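Local structure of mandelate racemase/muconate lactonizing enzyme family protein (Roseovarius sp. TM1035, 3T9P) at residues A[26-31]-A[72-77]; A[76-81]-A[109-114]; A[260-265]-A[287-292]. The protein is probably an isomerase of the enolase superfamily, related to mandelate racemase and muconate lactonizing enzyme, whose substrate is not established. One frame throughout, in Å; residues are numbered along the deposited sequence.

In the fold
The chain starts with strand 25-32 and passes through strands 37-43 and 48-52 into helix 58-73. Contact 1 closes this loop by bringing the end of that helix back to the first strand. Contact 2 starts on the piece of chain where contact 1 ends, and the two share Thr76 and Asp77. It closes the run through helix 82-91 into helix 98-119, still within the N-terminal domain. Contact 3 comes much later and joins the loop and start of helix 262-270 to helix 287-299 in the barrel domain. Contacts 2 and 3 touch through Phe81 and Trp112, which pack on His288. Trp112 also meets Met287. This links the N-terminal domain to the barrel.

Contact 1: residues A[26-31]-A[72-77]; sequences ARLETF and HALGTD
Leu74 lays one methyl, CD2, against the backbone of Ala26 and Arg27. Leu74 CD2 lies 3.6 Å from Ala26 O and 3.9 Å from Arg27 N. The side chain stays extended to CD1 (chi2 176°), which turns the other branch, CD2, onto the strand backbone. Beside it Leu28 points its side chain at the helix end. Leu28 CD1 rests 4.1 Å from Ala73 CB. Leu28 CD1 is also 4.4 Å from Leu74 CD2, a looser touch. The closer part of the contact is made of methyl groups and backbone. No hydrogen bond crosses between the segments.

The other side is more open. The CB atoms of Ala26 and Arg27 point away from 72-77, and Arg27 pairs its guanidinium with Glu387 instead. Gly75 is exposed.

A type II beta turn runs from Ala73 to Thr76. Gly75 takes its third position, and its phi of 82° suits a glycine. Ala73 O receives two donors: Thr76 N at 3.1 Å and Thr76 OG1 at 2.7 Å. These bonds fix the turn in which the helix ends.

Ala26 and Arg27 both face Thr42 in a classic beta bulge. Strand 25-32 runs between strands 37-43 and 382-387 in the antiparallel sheet. Leu28 also packs on Phe65 of helix 58-73, and Leu74 reaches Ser386 of strand 382-387.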
loop_
_atom_site.group_PDB
_atom_site.type_symbol
_atom_site.label_atom_id
_atom_site.label_comp_id
_atom_site.label_asym_id
_atom_site.label_seq_id
_atom_site.Cartn_x
_atom_site.Cartn_y
_atom_site.Cartn_z
ATOM N N ALA A 26 27.007 5.634 -2.639
ATOM C CA ALA A 26 27.286 6.807 -3.450
ATOM C C ALA A 26 26.362 7.109 -4.610
ATOM O O ALA A 26 26.128 8.227 -4.909
ATOM C CB ALA A 26 28.710 6.785 -3.932
ATOM N N ARG A 27 25.812 6.134 -5.230
ATOM C CA ARG A 27 25.100 6.223 -6.480
ATOM C C ARG A 27 24.076 5.094 -6.622
ATOM O O ARG A 27 24.305 3.980 -6.191
ATOM C CB ARG A 27 26.079 6.193 -7.656
ATOM C CG ARG A 27 25.417 6.330 -9.018
ATOM C CD ARG A 27 26.393 6.541 -10.164
ATOM N NE ARG A 27 27.089 7.821 -10.062
ATOM C CZ ARG A 27 28.362 7.950 -9.720
ATOM N NH1 ARG A 27 29.091 6.875 -9.446
ATOM N NH2 ARG A 27 28.915 9.155 -9.651
ATOM N N LEU A 28 22.948 5.421 -7.134
ATOM C CA LEU A 28 21.896 4.468 -7.419
ATOM C C LEU A 28 21.342 4.755 -8.798
ATOM O O LEU A 28 20.894 5.812 -9.030
ATOM C CB LEU A 28 20.787 4.485 -6.358
ATOM C CG LEU A 28 21.124 3.893 -4.985
ATOM C CD1 LEU A 28 20.236 4.321 -3.918
ATOM C CD2 LEU A 28 21.282 2.405 -4.931
ATOM N N GLU A 29 21.395 3.760 -9.657
ATOM C CA GLU A 29 20.949 3.823 -11.009
ATOM C C GLU A 29 19.862 2.789 -11.328
ATOM O O GLU A 29 19.944 1.696 -10.907
ATOM C CB GLU A 29 22.120 3.580 -11.949
ATOM C CG GLU A 29 23.233 4.503 -11.874
ATOM C CD GLU A 29 24.491 3.935 -12.485
ATOM O OE1 GLU A 29 25.098 3.093 -11.862
ATOM O OE2 GLU A 29 24.829 4.353 -13.556
ATOM N N THR A 30 18.869 3.189 -12.094
ATOM C CA THR A 30 17.831 2.324 -12.581
ATOM C C THR A 30 17.772 2.269 -14.123
ATOM O O THR A 30 17.973 3.239 -14.788
ATOM C CB THR A 30 16.426 2.732 -12.048
ATOM O OG1 THR A 30 16.111 4.051 -12.476
ATOM C CG2 THR A 30 16.349 2.587 -10.489
ATOM N N PHE A 31 17.503 1.099 -14.644
ATOM C CA PHE A 31 17.334 0.860 -16.040
ATOM C C PHE A 31 16.016 0.103 -16.142
ATOM O O PHE A 31 15.920 -0.985 -15.677
ATOM C CB PHE A 31 18.466 -0.029 -16.596
ATOM C CG PHE A 31 19.867 0.487 -16.385
ATOM C CD1 PHE A 31 20.470 0.430 -15.180
ATOM C CD2 PHE A 31 20.607 0.927 -17.417
ATOM C CE1 PHE A 31 21.744 0.862 -15.017
ATOM C CE2 PHE A 31 21.857 1.364 -17.227
ATOM C CZ PHE A 31 22.414 1.338 -16.025
ATOM N N HIS A 72 16.838 8.885 0.654
ATOM C CA HIS A 72 17.074 8.502 1.996
ATOM C C HIS A 72 18.247 7.530 2.087
ATOM O O HIS A 72 18.825 7.372 3.167
ATOM C CB HIS A 72 15.803 7.843 2.603
ATOM C CG HIS A 72 14.597 8.708 2.460
ATOM N ND1 HIS A 72 14.514 9.953 3.041
ATOM C CD2 HIS A 72 13.452 8.534 1.767
ATOM C CE1 HIS A 72 13.382 10.538 2.666
ATOM N NE2 HIS A 72 12.704 9.679 1.922
ATOM N N ALA A 73 18.554 6.838 0.996
ATOM C CA ALA A 73 19.585 5.795 1.047
ATOM C C ALA A 73 21.002 6.346 0.697
ATOM O O ALA A 73 21.956 5.814 1.181
ATOM C CB ALA A 73 19.263 4.685 0.050
ATOM N N LEU A 74 21.108 7.339 -0.165
ATOM C CA LEU A 74 22.416 7.997 -0.467
ATOM C C LEU A 74 23.152 8.400 0.825
ATOM O O LEU A 74 22.504 8.954 1.765
ATOM C CB LEU A 74 22.170 9.236 -1.350
ATOM C CG LEU A 74 21.772 8.816 -2.758
ATOM C CD1 LEU A 74 21.448 10.002 -3.581
ATOM C CD2 LEU A 74 22.765 7.882 -3.571
ATOM N N GLY A 75 24.446 8.054 0.920
ATOM C CA GLY A 75 25.294 8.432 2.060
ATOM C C GLY A 75 25.119 7.528 3.238
ATOM O O GLY A 75 25.777 7.750 4.288
ATOM N N THR A 76 24.259 6.500 3.147
ATOM C CA THR A 76 24.074 5.620 4.303
ATOM C C THR A 76 25.018 4.391 4.222
ATOM O O THR A 76 25.589 4.174 3.170
ATOM C CB THR A 76 22.556 5.100 4.468
ATOM O OG1 THR A 76 22.254 4.263 3.357
ATOM C CG2 THR A 76 21.580 6.297 4.546
ATOM N N ASP A 77 25.074 3.567 5.288
ATOM C CA ASP A 77 25.945 2.362 5.383
ATOM C C ASP A 77 25.532 1.324 4.339
ATOM O O ASP A 77 24.402 0.746 4.433
ATOM C CB ASP A 77 25.823 1.818 6.841
ATOM C CG ASP A 77 26.737 0.650 7.137
ATOM O OD1 ASP A 77 27.384 0.032 6.226
ATOM O OD2 ASP A 77 26.799 0.321 8.355
#

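Contact 2: residues A[76-81]-A[109-114]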
loop_
_atom_site.group_PDB
_atom_site.type_symbol
_atom_site.label_atom_id
_atom_site.label_comp_id
_atom_site.label_asym_id
_atom_site.label_seq_id
_atom_site.Cartn_x
_atom_site.Cartn_y
_atom_site.Cartn_z
ATOM N N THR A 76 24.259 6.500 3.147
ATOM C CA THR A 76 24.074 5.620 4.303
ATOM C C THR A 76 25.018 4.391 4.222
ATOM O O THR A 76 25.589 4.174 3.170
ATOM C CB THR A 76 22.556 5.100 4.468
ATOM O OG1 THR A 76 22.254 4.263 3.357
ATOM C CG2 THR A 76 21.580 6.297 4.546
ATOM N N ASP A 77 25.074 3.567 5.288
ATOM C CA ASP A 77 25.945 2.362 5.383
ATOM C C ASP A 77 25.532 1.324 4.339
ATOM O O ASP A 77 24.402 0.746 4.433
ATOM C CB ASP A 77 25.823 1.818 6.841
ATOM C CG ASP A 77 26.737 0.650 7.137
ATOM O OD1 ASP A 77 27.384 0.032 6.226
ATOM O OD2 ASP A 77 26.799 0.321 8.355
ATOM N N ALA A 78 26.444 1.065 3.378
ATOM C CA ALA A 78 26.193 0.073 2.301
ATOM C C ALA A 78 26.249 -1.356 2.761
ATOM O O ALA A 78 25.692 -2.235 2.039
ATOM C CB ALA A 78 27.032 0.301 1.020
ATOM N N LEU A 79 26.769 -1.600 3.995
ATOM C CA LEU A 79 26.972 -2.983 4.433
ATOM C C LEU A 79 26.079 -3.435 5.577
ATOM O O LEU A 79 26.127 -4.596 6.002
ATOM C CB LEU A 79 28.480 -3.184 4.849
ATOM C CG LEU A 79 29.483 -2.973 3.671
ATOM C CD1 LEU A 79 30.873 -3.117 4.314
ATOM C CD2 LEU A 79 29.233 -4.011 2.606
ATOM N N ASP A 80 25.311 -2.523 6.137
ATOM C CA ASP A 80 24.498 -2.904 7.291
ATOM C C ASP A 80 23.305 -1.993 7.128
ATOM O O ASP A 80 23.353 -0.788 7.488
ATOM C CB ASP A 80 25.206 -2.660 8.606
ATOM C CG ASP A 80 24.317 -3.062 9.811
ATOM O OD1 ASP A 80 23.356 -3.811 9.617
ATOM O OD2 ASP A 80 24.513 -2.595 10.927
ATOM N N PHE A 81 22.289 -2.503 6.417
ATOM C CA PHE A 81 21.242 -1.535 5.913
ATOM C C PHE A 81 19.819 -1.894 6.353
ATOM O O PHE A 81 18.856 -1.267 5.915
ATOM C CB PHE A 81 21.361 -1.445 4.367
ATOM C CG PHE A 81 21.045 -2.739 3.635
ATOM C CD1 PHE A 81 19.702 -3.019 3.230
ATOM C CD2 PHE A 81 22.066 -3.672 3.289
ATOM C CE1 PHE A 81 19.394 -4.143 2.541
ATOM C CE2 PHE A 81 21.767 -4.823 2.556
ATOM C CZ PHE A 81 20.408 -5.084 2.170
ATOM N N THR A 109 18.004 -5.605 -2.949
ATOM C CA THR A 109 18.651 -6.671 -3.778
ATOM C C THR A 109 19.992 -6.237 -4.385
ATOM O O THR A 109 20.878 -7.030 -4.512
ATOM C CB THR A 109 17.716 -7.196 -4.921
ATOM O OG1 THR A 109 17.160 -6.074 -5.602
ATOM C CG2 THR A 109 16.528 -8.014 -4.331
ATOM N N ALA A 110 20.144 -4.958 -4.735
ATOM C CA ALA A 110 21.408 -4.494 -5.294
ATOM C C ALA A 110 22.456 -4.553 -4.181
ATOM O O ALA A 110 23.601 -4.864 -4.416
ATOM C CB ALA A 110 21.233 -3.003 -5.770
ATOM N N LEU A 111 22.058 -4.181 -2.955
ATOM C CA LEU A 111 23.040 -4.183 -1.860
ATOM C C LEU A 111 23.480 -5.603 -1.456
ATOM O O LEU A 111 24.643 -5.808 -1.065
ATOM C CB LEU A 111 22.495 -3.406 -0.662
ATOM C CG LEU A 111 22.360 -1.889 -0.853
ATOM C CD1 LEU A 111 21.567 -1.318 0.334
ATOM C CD2 LEU A 111 23.741 -1.186 -0.969
ATOM N N TRP A 112 22.568 -6.584 -1.452
ATOM C CA TRP A 112 23.034 -7.981 -1.199
ATOM C C TRP A 112 24.035 -8.407 -2.280
ATOM O O TRP A 112 24.991 -9.093 -1.982
ATOM C CB TRP A 112 21.821 -8.970 -1.132
ATOM C CG TRP A 112 21.005 -8.754 0.139
ATOM C CD1 TRP A 112 19.718 -8.204 0.259
ATOM C CD2 TRP A 112 21.419 -9.112 1.437
ATOM N NE1 TRP A 112 19.321 -8.230 1.566
ATOM C CE2 TRP A 112 20.367 -8.739 2.330
ATOM C CE3 TRP A 112 22.601 -9.719 1.955
ATOM C CZ2 TRP A 112 20.466 -8.945 3.718
ATOM C CZ3 TRP A 112 22.722 -9.873 3.361
ATOM C CH2 TRP A 112 21.653 -9.492 4.220
ATOM N N ASP A 113 23.750 -8.105 -3.531
ATOM C CA ASP A 113 24.637 -8.522 -4.637
ATOM C C ASP A 113 25.988 -7.810 -4.479
ATOM O O ASP A 113 27.022 -8.410 -4.666
ATOM C CB ASP A 113 24.032 -8.100 -5.998
ATOM C CG ASP A 113 24.835 -8.715 -7.231
ATOM O OD1 ASP A 113 24.974 -9.987 -7.274
ATOM O OD2 ASP A 113 25.309 -7.877 -8.122
ATOM N N MET A 114 25.945 -6.549 -4.119
ATOM C CA MET A 114 27.158 -5.763 -3.844
ATOM C C MET A 114 28.008 -6.424 -2.777
ATOM O O MET A 114 29.220 -6.692 -3.014
ATOM C CB MET A 114 26.815 -4.271 -3.526
ATOM C CG MET A 114 28.092 -3.323 -3.392
ATOM S SD MET A 114 28.910 -3.578 -1.775
ATOM C CE MET A 114 27.632 -2.925 -0.674
HETATM O O HOH W 1 25.130 -4.978 1.695
#
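Ala78 and Leu111 mark the closest approach of the two backbones, with CA atoms 6.7 Å apart. Residues 109-114 are a helical stretch inside helix 98-119. Residues 76-81 form an irregular link that ends with Phe81 at the N-cap position of helix 82-91. Asp77 bends this link into an Asx turn: Leu79 N donates to Asp77 OD1 at 2.8 Å, from above the carboxylate plane. Between the two backbones sits a water. It donates to Ala78 O at 2.8 Å and to Leu111 O at 2.9 Å.

Phe81 is the residue most buried by the other segment. Its CG lies between the backbone N and the carbonyl carbon (chi1 65°), and the ring reaches over to the helix. Leu111 CD1 sits over one face in a CH-pi contact, 3.8 Å from the centroid of the Phe81 ring. Leu111 CB meets the same ring at CE2. The CZ edge of Phe81 points at the five-membered ring of Trp112. This is an edge-to-face pair, with centroids 5.0 Å apart and planes at 66°. At the other end the chain of Met114 bends at chi2 and chi3. Met114 CE lies 3.7 Å from Ala78 CB and 3.8 Å from Leu79 CD2. Strands 25-32 and 37-43 border this cluster through Ile25 and Val41, which touch Leu111.

No direct hydrogen bond joins the segments, and apolar and aromatic packing carries the direct contact. Ala78 O and Leu111 O are both acceptors and cannot bond to each other. The buried water supplies the donor that each needs.

Contact 3: residues A[260-265]-A[287-292]; sequences CEYSSW and MHRTLQ
One direct hydrogen bond crosses here, from Arg289 NH2 to Cys260 O at 2.8 Å. The oxygen lies in the guanidinium plane, and NH2 lies in the carbonyl plane. The Arg289 chain bends at chi3 (54°), which helps bring the group to this carbonyl. Its NE bonds to Met284 O, so two backbone oxygens fix how the guanidinium is turned.

The charge pairing is looser. Glu261 OE1 is 3.9 Å from Arg289 NH2, a long salt bridge. The oxygen sits well off the guanidinium plane, so the attraction is one of charge alone. The carboxylate is held more firmly elsewhere, where OE2 meets Arg101 NE and Gly97 N.

Both segments belong to the barrel domain, a modified beta/alpha barrel in the enolase superfamily. Glu261 is the N-cap of helix 262-270, which follows strand 252-255. Helix 287-299 comes after strand 276-277 and the short helix 281-284. The contact thus joins the starts of two helices in successive parts of the barrel.

The stacking is on Tyr262, whose ring is clasped from both faces. The Arg289 guanidinium lies nearly flat over one face in a cation-pi stack, with planes at 27° and Arg289 CZ 4.2 Å from the centroid of the Tyr262 ring. Gln292 CG sits over the opposite face, 3.7 Å from the Tyr262 centroid, in a CH-pi contact. Gln292 CB also meets Tyr262 OH at 3.3 Å, while the amide of Gln292 turns off from the ring.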
loop_
_atom_site.group_PDB
_atom_site.type_symbol
_atom_site.label_atom_id
_atom_site.label_comp_id
_atom_site.label_asym_id
_atom_site.label_seq_id
_atom_site.Cartn_x
_atom_site.Cartn_y
_atom_site.Cartn_z
ATOM N N CYS A 260 2.227 -7.180 1.885
ATOM C CA CYS A 260 3.538 -6.564 1.856
ATOM C C CYS A 260 3.929 -5.752 3.130
ATOM O O CYS A 260 5.074 -5.263 3.243
ATOM C CB CYS A 260 3.713 -5.664 0.624
ATOM S SG CYS A 260 2.603 -4.268 0.581
ATOM N N GLU A 261 3.005 -5.599 4.062
ATOM C CA GLU A 261 3.247 -4.859 5.306
ATOM C C GLU A 261 3.096 -5.849 6.477
ATOM O O GLU A 261 2.193 -6.698 6.466
ATOM C CB GLU A 261 2.128 -3.813 5.524
ATOM C CG GLU A 261 2.114 -2.711 4.400
ATOM C CD GLU A 261 3.505 -1.980 4.330
ATOM O OE1 GLU A 261 4.200 -1.748 5.374
ATOM O OE2 GLU A 261 3.888 -1.549 3.223
ATOM N N TYR A 262 3.958 -5.737 7.479
ATOM C CA TYR A 262 3.945 -6.623 8.642
ATOM C C TYR A 262 2.558 -6.693 9.376
ATOM O O TYR A 262 2.085 -7.757 9.829
ATOM C CB TYR A 262 5.079 -6.237 9.587
ATOM C CG TYR A 262 6.490 -6.281 8.993
ATOM C CD1 TYR A 262 6.873 -7.251 8.039
ATOM C CD2 TYR A 262 7.446 -5.378 9.428
ATOM C CE1 TYR A 262 8.168 -7.239 7.530
ATOM C CE2 TYR A 262 8.746 -5.442 9.060
ATOM C CZ TYR A 262 9.080 -6.366 8.055
ATOM O OH TYR A 262 10.322 -6.379 7.600
ATOM N N SER A 263 1.847 -5.582 9.403
ATOM C CA SER A 263 0.563 -5.555 10.093
ATOM C C SER A 263 -0.363 -6.526 9.423
ATOM O O SER A 263 -1.125 -7.126 10.110
ATOM C CB SER A 263 -0.067 -4.135 10.146
ATOM O OG SER A 263 -0.340 -3.695 8.851
ATOM N N SER A 264 -0.371 -6.641 8.089
ATOM C CA SER A 264 -1.292 -7.624 7.485
ATOM C C SER A 264 -0.824 -9.120 7.643
ATOM O O SER A 264 -1.688 -10.045 7.772
ATOM C CB SER A 264 -1.751 -7.271 6.024
ATOM O OG SER A 264 -0.745 -7.739 5.151
ATOM N N TRP A 265 0.481 -9.358 7.659
ATOM C CA TRP A 265 1.040 -10.682 7.951
ATOM C C TRP A 265 0.616 -11.108 9.367
ATOM O O TRP A 265 0.286 -12.281 9.609
ATOM C CB TRP A 265 2.559 -10.675 7.846
ATOM C CG TRP A 265 2.960 -10.787 6.397
ATOM C CD1 TRP A 265 3.355 -9.780 5.597
ATOM C CD2 TRP A 265 2.895 -11.984 5.571
ATOM N NE1 TRP A 265 3.698 -10.295 4.304
ATOM C CE2 TRP A 265 3.346 -11.624 4.265
ATOM C CE3 TRP A 265 2.508 -13.321 5.821
ATOM C CZ2 TRP A 265 3.471 -12.566 3.210
ATOM C CZ3 TRP A 265 2.572 -14.263 4.781
ATOM C CH2 TRP A 265 3.013 -13.865 3.450
ATOM N N MET A 287 15.041 -8.781 0.593
ATOM C CA MET A 287 15.380 -9.982 1.411
ATOM C C MET A 287 15.205 -9.741 2.928
ATOM O O MET A 287 14.699 -10.604 3.648
ATOM C CB MET A 287 16.834 -10.402 1.105
ATOM C CG MET A 287 17.024 -10.645 -0.430
ATOM S SD MET A 287 16.211 -12.214 -1.027
ATOM C CE MET A 287 17.235 -13.474 -0.337
ATOM N N HIS A 288 15.653 -8.601 3.416
ATOM C CA HIS A 288 15.532 -8.353 4.868
ATOM C C HIS A 288 14.073 -8.458 5.242
ATOM O O HIS A 288 13.747 -9.062 6.232
ATOM C CB HIS A 288 16.044 -6.922 5.223
ATOM C CG HIS A 288 17.526 -6.847 5.467
ATOM N ND1 HIS A 288 18.159 -7.611 6.428
ATOM C CD2 HIS A 288 18.477 -6.043 4.937
ATOM C CE1 HIS A 288 19.465 -7.338 6.413
ATOM N NE2 HIS A 288 19.680 -6.366 5.533
ATOM N N ARG A 289 13.176 -7.824 4.478
ATOM C CA ARG A 289 11.776 -7.831 4.848
ATOM C C ARG A 289 11.170 -9.210 4.685
ATOM O O ARG A 289 10.391 -9.610 5.548
ATOM C CB ARG A 289 11.002 -6.769 4.079
ATOM C CG ARG A 289 11.410 -5.326 4.520
ATOM C CD ARG A 289 10.524 -4.243 3.745
ATOM N NE ARG A 289 9.048 -4.440 3.870
ATOM C CZ ARG A 289 8.353 -4.164 4.956
ATOM N NH1 ARG A 289 9.009 -3.617 6.035
ATOM N NH2 ARG A 289 7.025 -4.362 4.991
ATOM N N THR A 290 11.580 -9.956 3.648
ATOM C CA THR A 290 11.027 -11.316 3.498
ATOM C C THR A 290 11.474 -12.237 4.708
ATOM O O THR A 290 10.678 -13.009 5.257
ATOM C CB THR A 290 11.474 -11.905 2.128
ATOM O OG1 THR A 290 10.958 -11.001 1.149
ATOM C CG2 THR A 290 10.821 -13.317 1.875
ATOM N N LEU A 291 12.750 -12.124 5.064
ATOM C CA LEU A 291 13.313 -12.809 6.246
ATOM C C LEU A 291 12.519 -12.533 7.522
ATOM O O LEU A 291 12.280 -13.453 8.303
ATOM C CB LEU A 291 14.790 -12.382 6.437
ATOM C CG LEU A 291 15.739 -13.050 5.433
ATOM C CD1 LEU A 291 17.147 -12.339 5.571
ATOM C CD2 LEU A 291 15.779 -14.632 5.689
ATOM N N GLN A 292 12.035 -11.302 7.707
ATOM C CA GLN A 292 11.182 -10.927 8.827
ATOM C C GLN A 292 9.849 -11.728 8.793
ATOM O O GLN A 292 9.476 -12.375 9.824
ATOM C CB GLN A 292 10.987 -9.392 8.878
ATOM C CG GLN A 292 10.058 -8.882 10.017
ATOM C CD GLN A 292 10.572 -9.192 11.478
ATOM O OE1 GLN A 292 11.786 -9.107 11.778
ATOM N NE2 GLN A 292 9.623 -9.600 12.364
#